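Long-range contacts in xylanase inhibitor TL-XI (Triticum aestivum, PDB 3G7M), which inhibits xylan-degrading xylanases noncompetitively and belongs to the small thaumatin-like proteins of plants, probably as part of plant defence: residues P41-G50 and T84-Q93; V100-M111 and C123-Y134. The protein carries 4 engineered substitutions. All coordinates share one frame; numbering follows the deposited sequence.

Interaction 1: P41-G50 and T84-Q93; sequences PVIGSQYIWG and TTMAEVSVLQ. Engineered in segment 84-93: T84 (natural residue Val).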
loop_
_atom_site.group_PDB
_atom_site.type_symbol
_atom_site.label_atom_id
_atom_site.label_comp_id
_atom_site.label_asym_id
_atom_site.label_seq_id
_atom_site.Cartn_x
_atom_site.Cartn_y
_atom_site.Cartn_z
ATOM N N PRO A 41 -6.825 -12.488 -1.031
ATOM C CA PRO A 41 -7.188 -13.672 -0.240
ATOM C C PRO A 41 -8.671 -13.675 0.107
ATOM O O PRO A 41 -9.321 -12.651 0.000
ATOM C CB PRO A 41 -6.342 -13.523 1.037
ATOM C CG PRO A 41 -6.191 -12.054 1.212
ATOM C CD PRO A 41 -6.105 -11.478 -0.206
ATOM N N VAL A 42 -9.186 -14.834 0.508
ATOM C CA VAL A 42 -10.571 -14.979 0.909
ATOM C C VAL A 42 -10.835 -14.270 2.218
ATOM O O VAL A 42 -11.966 -13.875 2.470
ATOM C CB VAL A 42 -11.033 -16.480 1.038
ATOM C CG1 VAL A 42 -11.353 -17.079 -0.344
ATOM C CG2 VAL A 42 -10.024 -17.358 1.831
ATOM N N ILE A 43 -9.790 -14.138 3.047
ATOM C CA ILE A 43 -9.876 -13.553 4.400
ATOM C C ILE A 43 -8.564 -12.875 4.798
ATOM O O ILE A 43 -7.500 -13.179 4.251
ATOM C CB ILE A 43 -10.278 -14.640 5.480
ATOM C CG1 ILE A 43 -10.743 -13.972 6.794
ATOM C CG2 ILE A 43 -9.149 -15.709 5.689
ATOM C CD1 ILE A 43 -11.355 -14.936 7.841
ATOM N N GLY A 44 -8.632 -11.966 5.758
ATOM C CA GLY A 44 -7.428 -11.341 6.285
ATOM C C GLY A 44 -7.288 -9.874 5.938
ATOM O O GLY A 44 -8.062 -9.313 5.148
ATOM N N SER A 45 -6.285 -9.239 6.527
ATOM C CA SER A 45 -5.980 -7.848 6.193
ATOM C C SER A 45 -4.498 -7.683 5.858
ATOM O O SER A 45 -3.646 -8.454 6.339
ATOM C CB SER A 45 -6.433 -6.876 7.306
ATOM O OG SER A 45 -6.142 -7.399 8.600
ATOM N N GLN A 46 -4.206 -6.684 5.020
ATOM C CA GLN A 46 -2.870 -6.483 4.495
ATOM C C GLN A 46 -2.516 -5.020 4.641
ATOM O O GLN A 46 -3.387 -4.156 4.503
ATOM C CB GLN A 46 -2.830 -6.861 3.019
ATOM C CG GLN A 46 -3.283 -8.265 2.704
ATOM C CD GLN A 46 -3.760 -8.412 1.262
ATOM O OE1 GLN A 46 -4.637 -7.668 0.808
ATOM N NE2 GLN A 46 -3.187 -9.386 0.535
ATOM N N TYR A 47 -1.240 -4.746 4.924
ATOM C CA TYR A 47 -0.715 -3.386 4.910
ATOM C C TYR A 47 -0.175 -3.191 3.520
ATOM O O TYR A 47 0.435 -4.130 2.951
ATOM C CB TYR A 47 0.429 -3.195 5.923
ATOM C CG TYR A 47 -0.002 -3.033 7.362
ATOM C CD1 TYR A 47 -0.990 -2.100 7.698
ATOM C CD2 TYR A 47 0.596 -3.801 8.386
ATOM C CE1 TYR A 47 -1.385 -1.939 9.016
ATOM C CE2 TYR A 47 0.212 -3.657 9.716
ATOM C CZ TYR A 47 -0.783 -2.728 10.037
ATOM O OH TYR A 47 -1.186 -2.602 11.372
ATOM N N ILE A 48 -0.375 -1.975 2.979
ATOM C CA ILE A 48 0.119 -1.645 1.654
ATOM C C ILE A 48 0.751 -0.284 1.771
ATOM O O ILE A 48 0.111 0.668 2.229
ATOM C CB ILE A 48 -1.057 -1.631 0.614
ATOM C CG1 ILE A 48 -1.633 -3.036 0.471
ATOM C CG2 ILE A 48 -0.627 -1.059 -0.756
ATOM C CD1 ILE A 48 -2.934 -3.098 -0.233
ATOM N N TRP A 49 2.008 -0.184 1.365
ATOM C CA TRP A 49 2.704 1.103 1.337
ATOM C C TRP A 49 3.722 1.163 0.220
ATOM O O TRP A 49 4.198 0.133 -0.228
ATOM C CB TRP A 49 3.398 1.380 2.688
ATOM C CG TRP A 49 4.585 0.512 2.959
ATOM C CD1 TRP A 49 5.873 0.807 2.699
ATOM C CD2 TRP A 49 4.576 -0.784 3.564
ATOM N NE1 TRP A 49 6.687 -0.226 3.094
ATOM C CE2 TRP A 49 5.917 -1.220 3.630
ATOM C CE3 TRP A 49 3.565 -1.619 4.060
ATOM C CZ2 TRP A 49 6.280 -2.458 4.152
ATOM C CZ3 TRP A 49 3.924 -2.850 4.576
ATOM C CH2 TRP A 49 5.274 -3.255 4.617
ATOM N N GLY A 50 4.077 2.377 -0.193
ATOM C CA GLY A 50 5.129 2.579 -1.179
ATOM C C GLY A 50 6.468 2.970 -0.576
ATOM O O GLY A 50 6.520 3.651 0.455
ATOM N N THR A 84 6.225 7.129 6.567
ATOM C CA THR A 84 5.585 6.351 5.516
ATOM C C THR A 84 4.065 6.392 5.587
ATOM O O THR A 84 3.483 6.364 6.673
ATOM C CB THR A 84 6.040 4.882 5.512
ATOM O OG1 THR A 84 5.256 4.164 4.545
ATOM C CG2 THR A 84 5.912 4.219 6.910
ATOM N N THR A 85 3.430 6.461 4.426
ATOM C CA THR A 85 1.975 6.472 4.335
ATOM C C THR A 85 1.488 5.035 4.362
ATOM O O THR A 85 1.989 4.220 3.593
ATOM C CB THR A 85 1.520 7.123 3.039
ATOM O OG1 THR A 85 2.063 8.474 2.996
ATOM C CG2 THR A 85 -0.003 7.183 2.976
ATOM N N MET A 86 0.547 4.725 5.269
ATOM C CA MET A 86 0.048 3.351 5.492
ATOM C C MET A 86 -1.393 3.112 5.081
ATOM O O MET A 86 -2.355 3.661 5.688
ATOM C CB MET A 86 0.192 2.935 6.941
ATOM C CG MET A 86 1.465 2.230 7.233
ATOM S SD MET A 86 1.508 0.616 6.457
ATOM C CE MET A 86 2.740 -0.153 7.538
ATOM N N ALA A 87 -1.524 2.261 4.051
ATOM C CA ALA A 87 -2.813 1.810 3.613
ATOM C C ALA A 87 -3.088 0.397 4.147
ATOM O O ALA A 87 -2.189 -0.465 4.150
ATOM C CB ALA A 87 -2.852 1.819 2.140
ATOM N N GLU A 88 -4.328 0.174 4.608
ATOM C CA GLU A 88 -4.791 -1.130 5.135
ATOM C C GLU A 88 -5.991 -1.647 4.341
ATOM O O GLU A 88 -6.959 -0.933 4.117
ATOM C CB GLU A 88 -5.173 -0.994 6.620
ATOM C CG GLU A 88 -4.875 -2.194 7.497
ATOM C CD GLU A 88 -6.071 -3.097 7.707
ATOM O OE1 GLU A 88 -6.259 -3.603 8.835
ATOM O OE2 GLU A 88 -6.793 -3.369 6.727
ATOM N N VAL A 89 -5.932 -2.899 3.929
ATOM C CA VAL A 89 -7.049 -3.498 3.212
ATOM C C VAL A 89 -7.422 -4.792 3.914
ATOM O O VAL A 89 -6.572 -5.686 4.005
ATOM C CB VAL A 89 -6.691 -3.765 1.702
ATOM C CG1 VAL A 89 -7.741 -4.630 0.992
ATOM C CG2 VAL A 89 -6.484 -2.448 0.958
ATOM N N SER A 90 -8.673 -4.882 4.404
ATOM C CA SER A 90 -9.231 -6.128 4.965
ATOM C C SER A 90 -10.185 -6.803 3.969
ATOM O O SER A 90 -10.949 -6.133 3.270
ATOM C CB SER A 90 -9.944 -5.893 6.303
ATOM O OG SER A 90 -9.138 -5.164 7.227
ATOM N N VAL A 91 -10.138 -8.130 3.898
ATOM C CA VAL A 91 -11.031 -8.854 3.003
ATOM C C VAL A 91 -11.912 -9.872 3.746
ATOM O O VAL A 91 -11.411 -10.645 4.563
ATOM C CB VAL A 91 -10.212 -9.559 1.896
ATOM C CG1 VAL A 91 -11.129 -10.233 0.856
ATOM C CG2 VAL A 91 -9.279 -8.549 1.211
ATOM N N LEU A 92 -13.222 -9.829 3.485
ATOM C CA LEU A 92 -14.120 -11.003 3.645
ATOM C C LEU A 92 -14.333 -11.686 2.271
ATOM O O LEU A 92 -14.158 -11.059 1.226
ATOM C CB LEU A 92 -15.492 -10.629 4.244
ATOM C CG LEU A 92 -16.514 -11.842 4.362
ATOM C CD1 LEU A 92 -16.075 -12.921 5.393
ATOM C CD2 LEU A 92 -17.963 -11.376 4.724
ATOM N N GLN A 93 -14.691 -12.963 2.254
ATOM C CA GLN A 93 -14.982 -13.627 0.989
ATOM C C GLN A 93 -15.869 -12.687 0.145
ATOM O O GLN A 93 -17.101 -12.561 0.415
ATOM C CB GLN A 93 -15.695 -14.992 1.233
ATOM C CG GLN A 93 -14.754 -16.171 1.614
ATOM C CD GLN A 93 -15.312 -17.555 1.178
ATOM O OE1 GLN A 93 -14.573 -18.382 0.638
ATOM N NE2 GLN A 93 -16.615 -17.805 1.406
#
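Q46 and I48 face V89 and A87 as hydrogen-bonded pairs of an antiparallel ladder, in the middle of the six-stranded sheet of the thaumatin-like beta-sandwich. Strands 44-50 and 86-91 run 4.5 Å apart at closest approach, their directions 161° from each other. Q46 N reaches V89 O at 2.8 Å, and V89 N returns a bond of 2.9 Å to Q46 O; I48 and A87 exchange a similar pair.

One face of the ladder carries I48, A87 and V89. There the CD1 tip of I48 touches CG2 of V89 at 3.8 Å, while A87 packs on M111 and L113 of strand 111-115 in the other sheet. On the face that carries Y47 and E88, M86 meets the Y47 ring and, beyond it, W49. Its chain bends at chi2 (-69°), bringing SD beside both rings: 3.9 Å from CD1 of Y47, in an oblique Met-aromatic contact, and obliquely against the six-membered ring of W49. CE lies over one face of Y47, toward the rim, and 3.9 Å from CE3 of W49, alongside which M86 runs. E88 lays CG 3.8 Å from CE1 of Y47 and turns its carboxylate, its plane 80° from the ring, toward CB of S45.

Outward, S45, Y47 and W49 bond through their backbones to V20, A18 and A16, the latter two in the neighbouring strand 13-19. The indole NE1 is hydrogen-bonded to G67 O, which helps to hold the ring. The E88 carboxylate is steadied by its own strand: S90 OG donates to the syn lone pair of E88 OE2 at 3.0 Å.

Interaction 2: V100-M111 and C123-Y134; sequences VTSTLKGFNVPM and CRKAGCDVVQPY. Engineered in segment 100-111: V109 (natural residue Leu).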
loop_
_atom_site.group_PDB
_atom_site.type_symbol
_atom_site.label_atom_id
_atom_site.label_comp_id
_atom_site.label_asym_id
_atom_site.label_seq_id
_atom_site.Cartn_x
_atom_site.Cartn_y
_atom_site.Cartn_z
ATOM N N VAL A 100 -6.673 4.097 5.439
ATOM C CA VAL A 100 -5.371 4.666 5.188
ATOM C C VAL A 100 -5.113 5.640 6.285
ATOM O O VAL A 100 -6.049 6.208 6.838
ATOM C CB VAL A 100 -5.320 5.362 3.754
ATOM C CG1 VAL A 100 -6.282 6.571 3.662
ATOM C CG2 VAL A 100 -3.859 5.733 3.309
ATOM N N THR A 101 -3.839 5.836 6.599
ATOM C CA THR A 101 -3.404 6.896 7.528
ATOM C C THR A 101 -2.162 7.641 7.062
ATOM O O THR A 101 -1.322 7.087 6.376
ATOM C CB THR A 101 -3.131 6.330 8.914
ATOM O OG1 THR A 101 -2.661 7.399 9.768
ATOM C CG2 THR A 101 -2.090 5.221 8.861
ATOM N N SER A 102 -2.040 8.900 7.444
ATOM C CA SER A 102 -0.796 9.633 7.225
ATOM C C SER A 102 -0.456 10.394 8.522
ATOM O O SER A 102 0.105 11.490 8.515
ATOM C CB SER A 102 -0.916 10.526 5.999
ATOM O OG SER A 102 -1.883 11.517 6.234
ATOM N N THR A 103 -0.798 9.786 9.649
ATOM C CA THR A 103 -0.511 10.396 10.914
ATOM C C THR A 103 0.255 9.440 11.811
ATOM O O THR A 103 1.095 9.876 12.619
ATOM C CB THR A 103 -1.791 10.913 11.589
ATOM O OG1 THR A 103 -2.630 11.488 10.586
ATOM C CG2 THR A 103 -1.490 12.002 12.655
ATOM N N LEU A 104 -0.026 8.145 11.675
ATOM C CA LEU A 104 0.510 7.147 12.606
ATOM C C LEU A 104 2.008 6.955 12.435
ATOM O O LEU A 104 2.748 6.887 13.442
ATOM C CB LEU A 104 -0.230 5.818 12.467
ATOM C CG LEU A 104 0.472 4.603 13.073
ATOM C CD1 LEU A 104 0.454 4.659 14.591
ATOM C CD2 LEU A 104 -0.139 3.299 12.563
ATOM N N LYS A 105 2.439 6.875 11.163
ATOM C CA LYS A 105 3.832 6.581 10.841
ATOM C C LYS A 105 4.396 7.685 9.960
ATOM O O LYS A 105 5.492 7.538 9.385
ATOM C CB LYS A 105 3.964 5.231 10.090
ATOM C CG LYS A 105 3.857 3.906 10.908
ATOM C CD LYS A 105 5.162 3.560 11.597
ATOM C CE LYS A 105 5.034 2.321 12.461
ATOM N NZ LYS A 105 4.923 1.122 11.607
ATOM N N GLY A 106 3.647 8.782 9.842
ATOM C CA GLY A 106 4.089 9.953 9.077
ATOM C C GLY A 106 3.496 9.985 7.683
ATOM O O GLY A 106 2.446 9.387 7.442
ATOM N N PHE A 107 4.183 10.664 6.760
ATOM C CA PHE A 107 3.734 10.776 5.376
ATOM C C PHE A 107 4.909 10.839 4.449
ATOM O O PHE A 107 5.815 11.650 4.661
ATOM C CB PHE A 107 2.926 12.045 5.219
ATOM C CG PHE A 107 2.513 12.338 3.818
ATOM C CD1 PHE A 107 3.288 13.159 3.002
ATOM C CD2 PHE A 107 1.345 11.818 3.322
ATOM C CE1 PHE A 107 2.915 13.429 1.716
ATOM C CE2 PHE A 107 0.960 12.090 2.038
ATOM C CZ PHE A 107 1.743 12.899 1.230
ATOM N N ASN A 108 4.892 10.001 3.408
ATOM C CA ASN A 108 5.952 10.006 2.387
ATOM C C ASN A 108 5.457 10.159 0.980
ATOM O O ASN A 108 6.001 10.933 0.218
ATOM C CB ASN A 108 6.841 8.762 2.484
ATOM C CG ASN A 108 6.112 7.487 2.154
ATOM O OD1 ASN A 108 4.915 7.373 2.361
ATOM N ND2 ASN A 108 6.844 6.508 1.646
ATOM N N VAL A 109 4.426 9.405 0.642
ATOM C CA VAL A 109 3.879 9.403 -0.705
ATOM C C VAL A 109 2.343 9.620 -0.552
ATOM O O VAL A 109 1.699 8.968 0.276
ATOM C CB VAL A 109 4.294 8.086 -1.548
ATOM C CG1 VAL A 109 3.771 8.152 -2.923
ATOM C CG2 VAL A 109 5.813 7.882 -1.677
ATOM N N PRO A 110 1.751 10.578 -1.316
ATOM C CA PRO A 110 0.258 10.745 -1.309
ATOM C C PRO A 110 -0.483 9.532 -1.882
ATOM O O PRO A 110 -0.059 8.953 -2.891
ATOM C CB PRO A 110 0.034 11.976 -2.193
ATOM C CG PRO A 110 1.350 12.138 -2.985
ATOM C CD PRO A 110 2.425 11.640 -2.101
ATOM N N MET A 111 -1.574 9.141 -1.247
ATOM C CA MET A 111 -2.277 7.964 -1.712
ATOM C C MET A 111 -3.735 8.210 -2.045
ATOM O O MET A 111 -4.365 9.108 -1.508
ATOM C CB MET A 111 -2.192 6.866 -0.668
ATOM C CG MET A 111 -0.906 6.104 -0.634
ATOM S SD MET A 111 -1.059 4.760 0.556
ATOM C CE MET A 111 0.659 4.247 0.558
ATOM N N CYS A 123 -5.872 10.528 0.395
ATOM C CA CYS A 123 -4.839 10.853 1.370
ATOM C C CYS A 123 -3.632 11.518 0.685
ATOM O O CYS A 123 -2.642 10.848 0.360
ATOM C CB CYS A 123 -4.402 9.595 2.105
ATOM S SG CYS A 123 -3.344 9.980 3.538
ATOM N N ARG A 124 -3.718 12.833 0.471
ATOM C CA ARG A 124 -2.770 13.540 -0.415
ATOM C C ARG A 124 -1.663 14.344 0.262
ATOM O O ARG A 124 -0.631 14.624 -0.354
ATOM C CB ARG A 124 -3.534 14.363 -1.445
ATOM C CG ARG A 124 -4.361 13.443 -2.369
ATOM C CD ARG A 124 -5.198 14.216 -3.336
ATOM N NE ARG A 124 -5.956 13.285 -4.178
ATOM C CZ ARG A 124 -6.733 13.634 -5.208
ATOM N NH1 ARG A 124 -6.892 14.924 -5.559
ATOM N NH2 ARG A 124 -7.369 12.685 -5.889
ATOM N N LYS A 125 -1.879 14.678 1.540
ATOM C CA LYS A 125 -0.837 15.200 2.401
ATOM C C LYS A 125 -0.928 14.570 3.812
ATOM O O LYS A 125 -1.801 13.757 4.083
ATOM C CB LYS A 125 -0.927 16.718 2.432
ATOM C CG LYS A 125 0.457 17.381 2.631
ATOM C CD LYS A 125 0.325 18.731 3.373
ATOM C CE LYS A 125 1.679 19.456 3.610
ATOM N NZ LYS A 125 1.498 20.854 4.258
ATOM N N ALA A 126 -0.016 14.932 4.705
ATOM C CA ALA A 126 -0.018 14.393 6.058
ATOM C C ALA A 126 -1.240 14.890 6.836
ATOM O O ALA A 126 -1.608 16.083 6.784
ATOM C CB ALA A 126 1.287 14.773 6.778
ATOM N N GLY A 127 -1.861 13.974 7.575
ATOM C CA GLY A 127 -3.018 14.308 8.405
ATOM C C GLY A 127 -4.337 14.165 7.671
ATOM O O GLY A 127 -5.276 14.905 7.921
ATOM N N CYS A 128 -4.403 13.206 6.761
ATOM C CA CYS A 128 -5.575 12.998 5.925
ATOM C C CYS A 128 -6.678 12.334 6.716
ATOM O O CYS A 128 -7.867 12.577 6.496
ATOM C CB CYS A 128 -5.204 12.153 4.704
ATOM S SG CYS A 128 -4.681 10.456 5.050
ATOM N N ASP A 129 -6.258 11.485 7.646
ATOM C CA ASP A 129 -7.151 10.824 8.605
ATOM C C ASP A 129 -7.351 11.664 9.886
ATOM O O ASP A 129 -6.438 11.804 10.707
ATOM C CB ASP A 129 -6.636 9.409 8.918
ATOM C CG ASP A 129 -5.150 9.371 9.343
ATOM O OD1 ASP A 129 -4.266 9.830 8.601
ATOM O OD2 ASP A 129 -4.864 8.845 10.448
ATOM N N VAL A 130 -8.534 12.266 10.021
ATOM C CA VAL A 130 -8.859 13.042 11.198
ATOM C C VAL A 130 -8.914 12.110 12.412
ATOM O O VAL A 130 -8.405 12.445 13.482
ATOM C CB VAL A 130 -10.197 13.776 10.999
ATOM C CG1 VAL A 130 -10.637 14.458 12.275
ATOM C CG2 VAL A 130 -10.060 14.807 9.887
ATOM N N VAL A 131 -9.524 10.935 12.227
ATOM C CA VAL A 131 -9.626 9.914 13.266
ATOM C C VAL A 131 -9.843 8.592 12.558
ATOM O O VAL A 131 -10.484 8.551 11.526
ATOM C CB VAL A 131 -10.824 10.197 14.259
ATOM C CG1 VAL A 131 -12.202 9.952 13.600
ATOM C CG2 VAL A 131 -10.664 9.386 15.560
ATOM N N GLN A 132 -9.312 7.511 13.106
ATOM C CA GLN A 132 -9.608 6.191 12.589
ATOM C C GLN A 132 -10.919 5.683 13.190
ATOM O O GLN A 132 -11.221 5.979 14.346
ATOM C CB GLN A 132 -8.466 5.248 12.923
ATOM C CG GLN A 132 -7.219 5.605 12.203
ATOM C CD GLN A 132 -7.365 5.430 10.726
ATOM O OE1 GLN A 132 -7.990 4.488 10.264
ATOM N NE2 GLN A 132 -6.765 6.317 9.969
ATOM N N PRO A 133 -11.677 4.863 12.432
ATOM C CA PRO A 133 -11.238 4.310 11.158
ATOM C C PRO A 133 -11.557 5.227 10.017
ATOM O O PRO A 133 -12.722 5.533 9.765
ATOM C CB PRO A 133 -12.018 3.005 11.052
ATOM C CG PRO A 133 -13.244 3.213 11.906
ATOM C CD PRO A 133 -13.025 4.394 12.793
ATOM N N TYR A 134 -10.512 5.672 9.342
ATOM C CA TYR A 134 -10.682 6.447 8.140
ATOM C C TYR A 134 -10.679 5.435 7.001
ATOM O O TYR A 134 -9.631 5.166 6.383
ATOM C CB TYR A 134 -9.557 7.489 8.003
ATOM C CG TYR A 134 -9.622 8.389 6.793
ATOM C CD1 TYR A 134 -10.687 9.282 6.608
ATOM C CD2 TYR A 134 -8.603 8.365 5.840
ATOM C CE1 TYR A 134 -10.726 10.124 5.492
ATOM C CE2 TYR A 134 -8.641 9.196 4.716
ATOM C CZ TYR A 134 -9.693 10.076 4.548
ATOM O OH TYR A 134 -9.694 10.889 3.432
#
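D129 takes hydrogen bonds from three consecutive residues, T101, S102 and T103. OD2 accepts from T101 OG1 at 2.7 Å and from Q132 NE2, both over the same face of its plane; OD1 is met on opposite faces by S102 N (2.7 Å) and T103 OG1. So many donors would probably stabilise a charged carboxylate. Q132 NE2 also donates to V100 O. T101 OG1, anti to its own nitrogen (chi1 178°), also accepts from T103 N, closing an ST turn. S102 OG forms a second hub, donating to K125 O and receiving C128 N at 3.1 Å and G127 N. Backbone bonds flank these groups: V100 N to Y134 O, and a reciprocal pair between M111 and C123.

Apolar contacts lie on both flanks. V100 and Y134 lie side by side, CG1 3.7 Å from CD2 of the ring. The K125-A126 peptide lies over one face of the F107 ring, toward its rim, with K125 CA in a CH-pi contact 3.9 Å from the centroid, and F107 CB meets A126 CB at 3.5 Å.

Covalently, the C123-C128 disulfide ties the 123-128 turn into a small ring whose sulfurs sit against S102, a compact cystine-closed loop of the kind found in the disulfide-rich thaumatin-like fold.

In the fold
The two contacts follow one another along the chain, residues 41-93 coming before 100-134, and their centres lie 15 Å apart. They meet in the six-stranded sheet, where strand 86-91 of interaction 1 neighbours strand 95-101, whose end opens interaction 2; M86 O and T101 N are 2.8 Å apart, a probable hydrogen bond. A second join is made by N108 OD1, which probably accepts from T85 N. From strand 95-101 the chain passes through residues 102-110 to strand 111-115 of the five-stranded sheet, so interaction 2 spans an end of the sandwich while interaction 1 lies within one sheet. Together they connect the central strands of the six-stranded sheet with the C123-C128 loop, where strand 121-123 ends the other sheet.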